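Local coordinates for hypothetical protein (Ruminococcus gnavus, PDB 4QAN), which is of unknown function but has a cystatin-like fold, is a divergent member of the NTF2-like superfamily, and can bind a metal ion, at residues A78-Y86 with R294-M302; L89-E100 with L257-K268. All coordinates share one frame; numbering follows the deposited sequence.

Contact 1. Residues A78-Y86 with R294-M302; sequences APTSDYSYY and RGKLNPEYM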
loop_
_atom_site.group_PDB
_atom_site.type_symbol
_atom_site.label_atom_id
_atom_site.label_comp_id
_atom_site.label_asym_id
_atom_site.label_seq_id
_atom_site.Cartn_x
_atom_site.Cartn_y
_atom_site.Cartn_z
ATOM N N ALA A 78 -1.825 6.599 -1.831
ATOM C CA ALA A 78 -1.784 8.031 -1.506
ATOM C C ALA A 78 -0.738 8.747 -2.340
ATOM O O ALA A 78 0.241 8.113 -2.745
ATOM C CB ALA A 78 -1.493 8.221 -0.018
ATOM N N PRO A 79 -0.932 10.067 -2.593
ATOM C CA PRO A 79 -0.072 10.878 -3.452
ATOM C C PRO A 79 1.251 11.357 -2.800
ATOM O O PRO A 79 1.498 12.562 -2.637
ATOM C CB PRO A 79 -0.982 12.056 -3.821
ATOM C CG PRO A 79 -1.838 12.226 -2.624
ATOM C CD PRO A 79 -2.130 10.826 -2.175
ATOM N N THR A 80 2.099 10.390 -2.471
ATOM C CA THR A 80 3.354 10.650 -1.786
ATOM C C THR A 80 4.317 11.457 -2.652
ATOM O O THR A 80 5.100 12.239 -2.132
ATOM C CB THR A 80 4.015 9.334 -1.331
ATOM O OG1 THR A 80 3.312 8.837 -0.192
ATOM C CG2 THR A 80 5.475 9.521 -0.964
ATOM N N SER A 81 4.261 11.264 -3.962
ATOM C CA SER A 81 5.104 12.031 -4.889
ATOM C C SER A 81 4.773 13.529 -4.878
ATOM O O SER A 81 5.619 14.337 -5.227
ATOM C CB SER A 81 4.942 11.503 -6.317
ATOM O OG SER A 81 3.621 11.714 -6.800
ATOM N N ASP A 82 3.547 13.896 -4.499
ATOM C CA ASP A 82 3.216 15.305 -4.302
ATOM C C ASP A 82 3.387 15.739 -2.850
ATOM O O ASP A 82 3.762 16.866 -2.592
ATOM C CB ASP A 82 1.791 15.594 -4.762
ATOM C CG ASP A 82 1.645 15.508 -6.273
ATOM O OD1 ASP A 82 2.332 16.266 -6.985
ATOM O OD2 ASP A 82 0.857 14.674 -6.743
ATOM N N TYR A 83 3.078 14.856 -1.911
ATOM C CA TYR A 83 3.132 15.193 -0.498
ATOM C C TYR A 83 3.799 14.071 0.273
ATOM O O TYR A 83 3.185 13.041 0.527
ATOM C CB TYR A 83 1.721 15.435 0.028
ATOM C CG TYR A 83 0.913 16.363 -0.826
ATOM C CD1 TYR A 83 1.174 17.731 -0.832
ATOM C CD2 TYR A 83 -0.121 15.887 -1.634
ATOM C CE1 TYR A 83 0.427 18.608 -1.614
ATOM C CE2 TYR A 83 -0.873 16.756 -2.428
ATOM C CZ TYR A 83 -0.595 18.112 -2.413
ATOM O OH TYR A 83 -1.324 18.989 -3.184
ATOM N N SER A 84 5.061 14.264 0.654
ATOM C CA SER A 84 5.817 13.181 1.293
ATOM C C SER A 84 5.194 12.685 2.622
ATOM O O SER A 84 5.398 11.536 2.998
ATOM C CB SER A 84 7.297 13.545 1.437
ATOM O OG SER A 84 7.463 14.731 2.172
ATOM N N TYR A 85 4.410 13.537 3.293
ATOM C CA TYR A 85 3.547 13.139 4.424
ATOM C C TYR A 85 2.907 11.744 4.264
ATOM O O TYR A 85 2.845 10.976 5.212
ATOM C CB TYR A 85 2.436 14.185 4.590
ATOM C CG TYR A 85 1.403 13.881 5.660
ATOM C CD1 TYR A 85 0.301 13.067 5.395
ATOM C CD2 TYR A 85 1.501 14.448 6.918
ATOM C CE1 TYR A 85 -0.657 12.814 6.373
ATOM C CE2 TYR A 85 0.563 14.197 7.897
ATOM C CZ TYR A 85 -0.512 13.383 7.633
ATOM O OH TYR A 85 -1.437 13.141 8.626
ATOM N N TYR A 86 2.432 11.426 3.065
ATOM C CA TYR A 86 1.724 10.171 2.827
ATOM C C TYR A 86 2.575 8.902 2.730
ATOM O O TYR A 86 2.009 7.801 2.622
ATOM C CB TYR A 86 0.895 10.294 1.550
ATOM C CG TYR A 86 -0.292 11.220 1.668
ATOM C CD1 TYR A 86 -1.305 10.962 2.573
ATOM C CD2 TYR A 86 -0.429 12.333 0.836
ATOM C CE1 TYR A 86 -2.407 11.788 2.669
ATOM C CE2 TYR A 86 -1.539 13.149 0.921
ATOM C CZ TYR A 86 -2.521 12.870 1.843
ATOM O OH TYR A 86 -3.636 13.679 1.945
ATOM N N ARG A 294 -5.646 17.099 -7.100
ATOM C CA ARG A 294 -4.305 16.978 -6.524
ATOM C C ARG A 294 -4.117 17.980 -5.374
ATOM O O ARG A 294 -3.705 17.614 -4.276
ATOM C CB ARG A 294 -3.248 17.206 -7.615
ATOM C CG ARG A 294 -1.957 16.438 -7.420
ATOM C CD ARG A 294 -1.027 16.607 -8.622
ATOM N NE ARG A 294 -0.215 17.817 -8.529
ATOM C CZ ARG A 294 0.637 18.229 -9.465
ATOM N NH1 ARG A 294 0.791 17.545 -10.593
ATOM N NH2 ARG A 294 1.330 19.346 -9.284
ATOM N N GLY A 295 -4.476 19.238 -5.615
ATOM C CA GLY A 295 -4.272 20.304 -4.634
ATOM C C GLY A 295 -5.085 20.088 -3.384
ATOM O O GLY A 295 -4.661 20.416 -2.284
ATOM N N LYS A 296 -6.255 19.499 -3.578
ATOM C CA LYS A 296 -7.209 19.214 -2.520
ATOM C C LYS A 296 -6.773 18.050 -1.610
ATOM O O LYS A 296 -7.309 17.877 -0.506
ATOM C CB LYS A 296 -8.542 18.914 -3.205
ATOM C CG LYS A 296 -9.792 18.939 -2.352
ATOM C CD LYS A 296 -11.004 19.061 -3.273
ATOM C CE LYS A 296 -12.201 18.276 -2.762
ATOM N NZ LYS A 296 -12.585 18.688 -1.385
ATOM N N LEU A 297 -5.795 17.263 -2.056
ATOM C CA LEU A 297 -5.233 16.185 -1.236
ATOM C C LEU A 297 -4.081 16.641 -0.324
ATOM O O LEU A 297 -3.515 15.832 0.409
ATOM C CB LEU A 297 -4.750 15.030 -2.128
ATOM C CG LEU A 297 -5.810 14.358 -3.000
ATOM C CD1 LEU A 297 -5.170 13.425 -4.020
ATOM C CD2 LEU A 297 -6.797 13.603 -2.130
ATOM N N ASN A 298 -3.721 17.919 -0.376
ATOM C CA ASN A 298 -2.650 18.458 0.468
ATOM C C ASN A 298 -2.934 18.172 1.950
ATOM O O ASN A 298 -3.962 18.601 2.470
ATOM C CB ASN A 298 -2.512 19.966 0.230
ATOM C CG ASN A 298 -1.304 20.573 0.925
ATOM O OD1 ASN A 298 -0.704 19.990 1.820
ATOM N ND2 ASN A 298 -0.951 21.766 0.510
ATOM N N PRO A 299 -2.037 17.438 2.629
ATOM C CA PRO A 299 -2.280 17.101 4.026
ATOM C C PRO A 299 -1.731 18.112 5.045
ATOM O O PRO A 299 -1.782 17.849 6.238
ATOM C CB PRO A 299 -1.545 15.761 4.167
ATOM C CG PRO A 299 -0.360 15.914 3.258
ATOM C CD PRO A 299 -0.825 16.768 2.110
ATOM N N GLU A 300 -1.221 19.256 4.598
ATOM C CA GLU A 300 -0.575 20.213 5.505
ATOM C C GLU A 300 -1.479 20.670 6.654
ATOM O O GLU A 300 -0.973 21.157 7.669
ATOM C CB GLU A 300 -0.082 21.449 4.744
ATOM C CG GLU A 300 -1.219 22.354 4.295
ATOM C CD GLU A 300 -0.794 23.505 3.399
ATOM O OE1 GLU A 300 0.410 23.847 3.352
ATOM O OE2 GLU A 300 -1.696 24.074 2.745
ATOM N N TYR A 301 -2.799 20.539 6.498
ATOM C CA TYR A 301 -3.743 20.977 7.533
ATOM C C TYR A 301 -4.159 19.880 8.516
ATOM O O TYR A 301 -4.960 20.133 9.439
ATOM C CB TYR A 301 -4.972 21.601 6.893
ATOM C CG TYR A 301 -4.667 22.832 6.084
ATOM C CD1 TYR A 301 -4.186 23.981 6.700
ATOM C CD2 TYR A 301 -4.864 22.861 4.707
ATOM C CE1 TYR A 301 -3.903 25.123 5.973
ATOM C CE2 TYR A 301 -4.594 24.008 3.969
ATOM C CZ TYR A 301 -4.111 25.136 4.612
ATOM O OH TYR A 301 -3.832 26.291 3.911
HETATM N N MSE A 302 -3.607 18.679 8.336
HETATM C CA MSE A 302 -3.784 17.589 9.287
HETATM C C MSE A 302 -3.239 17.944 10.657
HETATM O O MSE A 302 -3.629 17.349 11.663
HETATM C CB MSE A 302 -3.127 16.293 8.784
HETATM C CG MSE A 302 -3.858 15.714 7.585
HETATM SE SE MSE A 302 -5.671 15.151 8.135
HETATM C CE MSE A 302 -6.479 15.462 6.381
HETATM O O HOH W 1 -0.960 22.232 -2.846
#
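Three tyrosines of the loop 78-86, just before helix 87-108, pack on the end of helix 287-296 and the turn that follows it in this cystatin-like, NTF2-related protein. Pro79, the centre of an inverse gamma turn, sets CG against Leu297 CD1. The Tyr83 ring is sandwiched. Asp82 CB lies over one face, while Asn298 CA and Pro299 CD make CH-pi contacts on the opposite face. Asn298 CA is 3.7 Å from the Tyr83 ring centroid. The Asn298 amide runs nearly parallel to the ring, 18° between planes, with CG by Tyr83 CE1 at the rim. Its OD1 accepts from Glu300 N in an Asx turn, which would limit its rotation. Tyr85 turns CG away from its backbone N (chi1 176°), and its ring face receives Pro299 CB in a CH-pi contact, 3.8 Å from the centroid. Its hydroxyl bonds to Ile232 O beyond the contact. Asp82 OD1 stands over a face of the Arg294 guanidinium, 3.4 Å from NE. This salt bridge is one of charge alone, since no N-H points at the oxygen. Two backbone carbonyls take tyrosine hydroxyls at the ring edges. Tyr86 OH donates to Leu297 O at 2.6 Å. Tyr83 OH reaches Arg294 O at 3.0 Å from above the carbonyl plane, and Leu297 N binds the same oxygen from the opposite face.

Contact 2. Residues L89-E100 with L257-K268; sequences LTSAEMTKAYIE and LKKQGEYAKELK
Glu93 and Lys268 cross at about a right angle, and their ends meet in a salt bridge. Lys268 NZ donates to the syn lone pair of Glu93 OE2 at 2.8 Å, and also binds the carbonyls of Leu76 and Ile74. Glu93 puts CG beside its backbone N (chi1 -74°), carrying the extended chain as a knob among Gly261, Ala264, Lys265 and Lys268. Cutting Glu93 back to an alanine would probably take the carboxylate from Lys268, leaving it those carbonyls, and open a gap beside Gly261, Ala264 and Lys265. Segments 89-100 and 257-268 run in roughly opposite directions, 134° apart, with axes 7.7 Å apart. Their helices, 87-108 and 254-275, precede the sheets that begin at strands 116-122 and 305-314, so the contact joins the two alpha/beta parts of the chain. Gly261 permits this closeness: a CB there would clash with Lys96 CB. Ala92 CB meets Ala264 CB at 3.9 Å. Leu89 and Leu267 also cross nearly perpendicularly, through their CD2 methyls. Ile99 CD1 presses on Leu257 CB at 3.5 Å. Lys96 bends at its last torsion (chi4 -75°); its NZ bonds to Glu100 OE2 at 2.8 Å and, less closely, to Glu262 OE2 in a 3.5 Å salt bridge.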
loop_
_atom_site.group_PDB
_atom_site.type_symbol
_atom_site.label_atom_id
_atom_site.label_comp_id
_atom_site.label_asym_id
_atom_site.label_seq_id
_atom_site.Cartn_x
_atom_site.Cartn_y
_atom_site.Cartn_z
ATOM N N LEU A 89 1.776 5.361 4.011
ATOM C CA LEU A 89 0.533 4.793 3.464
ATOM C C LEU A 89 0.759 4.233 2.054
ATOM O O LEU A 89 0.250 3.179 1.718
ATOM C CB LEU A 89 -0.597 5.827 3.448
ATOM C CG LEU A 89 -0.904 6.532 4.769
ATOM C CD1 LEU A 89 -2.292 7.167 4.729
ATOM C CD2 LEU A 89 -0.812 5.562 5.941
ATOM N N THR A 90 1.568 4.937 1.266
ATOM C CA THR A 90 1.804 4.610 -0.119
ATOM C C THR A 90 2.692 3.376 -0.183
ATOM O O THR A 90 2.374 2.417 -0.897
ATOM C CB THR A 90 2.435 5.790 -0.900
ATOM O OG1 THR A 90 1.622 6.965 -0.767
ATOM C CG2 THR A 90 2.537 5.469 -2.375
ATOM N N SER A 91 3.768 3.379 0.597
ATOM C CA SER A 91 4.655 2.211 0.682
ATOM C C SER A 91 3.893 0.962 1.093
ATOM O O SER A 91 4.043 -0.082 0.472
ATOM C CB SER A 91 5.812 2.437 1.651
ATOM O OG SER A 91 6.455 1.203 1.952
ATOM N N ALA A 92 3.068 1.083 2.121
ATOM C CA ALA A 92 2.333 -0.061 2.632
ATOM C C ALA A 92 1.303 -0.587 1.654
ATOM O O ALA A 92 1.169 -1.797 1.517
ATOM C CB ALA A 92 1.692 0.266 3.964
ATOM N N GLU A 93 0.569 0.290 0.975
ATOM C CA GLU A 93 -0.387 -0.202 -0.006
ATOM C C GLU A 93 0.321 -0.845 -1.186
ATOM O O GLU A 93 -0.098 -1.880 -1.660
ATOM C CB GLU A 93 -1.331 0.889 -0.479
ATOM C CG GLU A 93 -2.379 1.274 0.547
ATOM C CD GLU A 93 -3.611 1.846 -0.105
ATOM O OE1 GLU A 93 -4.327 1.060 -0.751
ATOM O OE2 GLU A 93 -3.874 3.070 0.018
HETATM N N MSE A 94 1.391 -0.226 -1.657
HETATM C CA MSE A 94 2.115 -0.751 -2.804
HETATM C C MSE A 94 2.660 -2.112 -2.486
HETATM O O MSE A 94 2.523 -3.032 -3.284
HETATM C CB MSE A 94 3.238 0.197 -3.195
HETATM C CG MSE A 94 2.664 1.428 -3.898
HETATM SE SE MSE A 94 4.166 2.429 -4.671
HETATM C CE MSE A 94 4.274 1.290 -6.268
ATOM N N THR A 95 3.244 -2.247 -1.300
ATOM C CA THR A 95 3.773 -3.517 -0.812
ATOM C C THR A 95 2.692 -4.616 -0.829
ATOM O O THR A 95 2.919 -5.702 -1.346
ATOM C CB THR A 95 4.406 -3.340 0.592
ATOM O OG1 THR A 95 5.407 -2.325 0.529
ATOM C CG2 THR A 95 5.074 -4.611 1.078
ATOM N N LYS A 96 1.493 -4.315 -0.338
ATOM C CA LYS A 96 0.381 -5.271 -0.444
ATOM C C LYS A 96 0.081 -5.656 -1.898
ATOM O O LYS A 96 -0.084 -6.834 -2.210
ATOM C CB LYS A 96 -0.865 -4.708 0.213
ATOM C CG LYS A 96 -2.140 -5.538 0.032
ATOM C CD LYS A 96 -3.304 -4.689 0.476
ATOM C CE LYS A 96 -4.534 -5.515 0.779
ATOM N NZ LYS A 96 -5.196 -5.999 -0.456
ATOM N N ALA A 97 0.039 -4.664 -2.789
ATOM C CA ALA A 97 -0.283 -4.914 -4.191
ATOM C C ALA A 97 0.755 -5.835 -4.816
ATOM O O ALA A 97 0.384 -6.755 -5.542
ATOM C CB ALA A 97 -0.393 -3.607 -4.976
ATOM N N TYR A 98 2.035 -5.617 -4.500
ATOM C CA TYR A 98 3.109 -6.497 -4.991
ATOM C C TYR A 98 3.046 -7.933 -4.429
ATOM O O TYR A 98 3.324 -8.893 -5.144
ATOM C CB TYR A 98 4.493 -5.897 -4.728
ATOM C CG TYR A 98 4.879 -4.799 -5.696
ATOM C CD1 TYR A 98 4.928 -5.043 -7.054
ATOM C CD2 TYR A 98 5.196 -3.517 -5.248
ATOM C CE1 TYR A 98 5.282 -4.054 -7.949
ATOM C CE2 TYR A 98 5.556 -2.509 -6.137
ATOM C CZ TYR A 98 5.592 -2.782 -7.493
ATOM O OH TYR A 98 5.942 -1.804 -8.405
ATOM N N ILE A 99 2.666 -8.068 -3.161
ATOM C CA ILE A 99 2.501 -9.380 -2.554
ATOM C C ILE A 99 1.438 -10.146 -3.322
ATOM O O ILE A 99 1.602 -11.319 -3.611
ATOM C CB ILE A 99 2.165 -9.298 -1.043
ATOM C CG1 ILE A 99 3.395 -8.780 -0.280
ATOM C CG2 ILE A 99 1.787 -10.671 -0.498
ATOM C CD1 ILE A 99 3.150 -8.303 1.139
ATOM N N GLU A 100 0.357 -9.466 -3.669
ATOM C CA GLU A 100 -0.724 -10.100 -4.390
ATOM C C GLU A 100 -0.367 -10.494 -5.805
ATOM O O GLU A 100 -0.795 -11.541 -6.268
ATOM C CB GLU A 100 -1.950 -9.225 -4.361
ATOM C CG GLU A 100 -2.546 -9.256 -2.984
ATOM C CD GLU A 100 -3.562 -8.191 -2.776
ATOM O OE1 GLU A 100 -3.545 -7.215 -3.553
ATOM O OE2 GLU A 100 -4.362 -8.341 -1.825
ATOM N N LEU A 257 1.827 -8.090 6.312
ATOM C CA LEU A 257 2.049 -6.990 5.380
ATOM C C LEU A 257 0.816 -6.630 4.564
ATOM O O LEU A 257 0.597 -5.457 4.272
ATOM C CB LEU A 257 3.200 -7.306 4.444
ATOM C CG LEU A 257 4.584 -7.227 5.069
ATOM C CD1 LEU A 257 5.645 -7.659 4.060
ATOM C CD2 LEU A 257 4.866 -5.819 5.582
ATOM N N LYS A 258 0.024 -7.621 4.180
ATOM C CA LYS A 258 -1.185 -7.342 3.432
ATOM C C LYS A 258 -2.206 -6.621 4.341
ATOM O O LYS A 258 -2.833 -5.655 3.923
ATOM C CB LYS A 258 -1.766 -8.625 2.828
ATOM C CG LYS A 258 -0.901 -9.205 1.713
ATOM C CD LYS A 258 -1.601 -10.316 0.944
ATOM C CE LYS A 258 -2.140 -11.383 1.873
ATOM N NZ LYS A 258 -2.646 -12.538 1.100
ATOM N N LYS A 259 -2.324 -7.092 5.581
ATOM C CA LYS A 259 -3.152 -6.437 6.616
ATOM C C LYS A 259 -2.724 -4.989 6.846
ATOM O O LYS A 259 -3.564 -4.117 6.989
ATOM C CB LYS A 259 -3.019 -7.195 7.946
ATOM C CG LYS A 259 -4.309 -7.368 8.731
ATOM C CD LYS A 259 -4.232 -8.548 9.716
ATOM C CE LYS A 259 -3.731 -9.849 9.070
ATOM N NZ LYS A 259 -4.107 -11.114 9.783
ATOM N N GLN A 260 -1.410 -4.760 6.882
ATOM C CA GLN A 260 -0.843 -3.419 7.043
ATOM C C GLN A 260 -1.235 -2.535 5.860
ATOM O O GLN A 260 -1.626 -1.376 6.036
ATOM C CB GLN A 260 0.688 -3.504 7.185
ATOM C CG GLN A 260 1.424 -2.173 7.211
ATOM C CD GLN A 260 2.924 -2.327 7.431
ATOM O OE1 GLN A 260 3.392 -2.377 8.561
ATOM N NE2 GLN A 260 3.682 -2.388 6.351
ATOM N N GLY A 261 -1.126 -3.105 4.661
ATOM C CA GLY A 261 -1.658 -2.512 3.436
ATOM C C GLY A 261 -3.122 -2.137 3.524
ATOM O O GLY A 261 -3.492 -1.049 3.117
ATOM N N GLU A 262 -3.951 -3.029 4.051
ATOM C CA GLU A 262 -5.392 -2.756 4.235
ATOM C C GLU A 262 -5.643 -1.627 5.237
ATOM O O GLU A 262 -6.510 -0.775 5.031
ATOM C CB GLU A 262 -6.143 -3.995 4.762
ATOM C CG GLU A 262 -6.286 -5.148 3.801
ATOM C CD GLU A 262 -7.353 -4.912 2.742
ATOM O OE1 GLU A 262 -7.869 -3.772 2.632
ATOM O OE2 GLU A 262 -7.675 -5.877 2.011
ATOM N N TYR A 263 -4.922 -1.639 6.350
ATOM C CA TYR A 263 -5.187 -0.615 7.358
ATOM C C TYR A 263 -4.756 0.751 6.817
ATOM O O TYR A 263 -5.443 1.744 7.031
ATOM C CB TYR A 263 -4.530 -0.931 8.703
ATOM C CG TYR A 263 -4.974 0.017 9.800
ATOM C CD1 TYR A 263 -6.234 -0.109 10.388
ATOM C CD2 TYR A 263 -4.142 1.052 10.239
ATOM C CE1 TYR A 263 -6.653 0.761 11.380
ATOM C CE2 TYR A 263 -4.545 1.924 11.239
ATOM C CZ TYR A 263 -5.806 1.776 11.805
ATOM O OH TYR A 263 -6.221 2.622 12.809
ATOM N N ALA A 264 -3.638 0.776 6.093
ATOM C CA ALA A 264 -3.187 1.974 5.419
ATOM C C ALA A 264 -4.279 2.542 4.501
ATOM O O ALA A 264 -4.488 3.765 4.438
ATOM C CB ALA A 264 -1.928 1.698 4.623
ATOM N N LYS A 265 -4.929 1.650 3.772
ATOM C CA LYS A 265 -6.030 2.033 2.929
ATOM C C LYS A 265 -7.175 2.649 3.716
ATOM O O LYS A 265 -7.742 3.650 3.258
ATOM C CB LYS A 265 -6.546 0.844 2.132
ATOM C CG LYS A 265 -7.482 1.290 1.033
ATOM C CD LYS A 265 -7.946 0.159 0.156
ATOM C CE LYS A 265 -8.853 0.731 -0.920
ATOM N NZ LYS A 265 -9.423 -0.341 -1.747
ATOM N N GLU A 266 -7.526 2.047 4.861
ATOM C CA GLU A 266 -8.614 2.563 5.735
ATOM C C GLU A 266 -8.255 3.926 6.309
ATOM O O GLU A 266 -9.119 4.804 6.458
ATOM C CB GLU A 266 -8.869 1.669 6.970
ATOM C CG GLU A 266 -9.520 0.306 6.781
ATOM C CD GLU A 266 -9.590 -0.508 8.106
ATOM O OE1 GLU A 266 -10.209 -0.074 9.145
ATOM O OE2 GLU A 266 -9.017 -1.626 8.107
ATOM N N LEU A 267 -6.991 4.074 6.683
ATOM C CA LEU A 267 -6.481 5.321 7.233
ATOM C C LEU A 267 -6.544 6.414 6.162
ATOM O O LEU A 267 -7.189 7.459 6.361
ATOM C CB LEU A 267 -5.058 5.114 7.769
ATOM C CG LEU A 267 -4.233 6.315 8.253
ATOM C CD1 LEU A 267 -5.066 7.300 9.047
ATOM C CD2 LEU A 267 -3.033 5.861 9.081
ATOM N N LYS A 268 -5.927 6.147 5.016
ATOM C CA LYS A 268 -6.049 7.011 3.834
ATOM C C LYS A 268 -7.483 7.436 3.570
ATOM O O LYS A 268 -7.781 8.605 3.296
ATOM C CB LYS A 268 -5.535 6.286 2.594
ATOM C CG LYS A 268 -5.591 7.134 1.326
ATOM C CD LYS A 268 -5.290 6.346 0.070
ATOM C CE LYS A 268 -6.374 5.335 -0.232
ATOM N NZ LYS A 268 -5.924 4.401 -1.299
HETATM O O HOH W 2 2.144 -3.287 3.782
HETATM O O HOH W 3 -6.646 -3.209 0.107
HETATM O O HOH W 4 -4.851 -10.620 -0.655
#

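Contact 2 lies about 3 Å from the centre of the chain, whereas contact 1 is about 15 Å from it, centre to centre. The two contact centres are about 17 Å apart. The loop 78-86 runs directly into helix 87-108, and helix 254-275 is followed in the chain by helix 287-296, so the same two parts of the chain meet twice. Thr90 joins the contacts: its OG1 lies 2.6 Å from Thr80 OG1 and 2.7 Å from Ala78 O, both probable hydrogen bonds. Beyond residue 268, Tyr272 touches Pro79 and Leu275 touches Tyr86. Both contacts lie away from Ser360, a magnesium-binding residue; no magnesium is bound to this chain in the model.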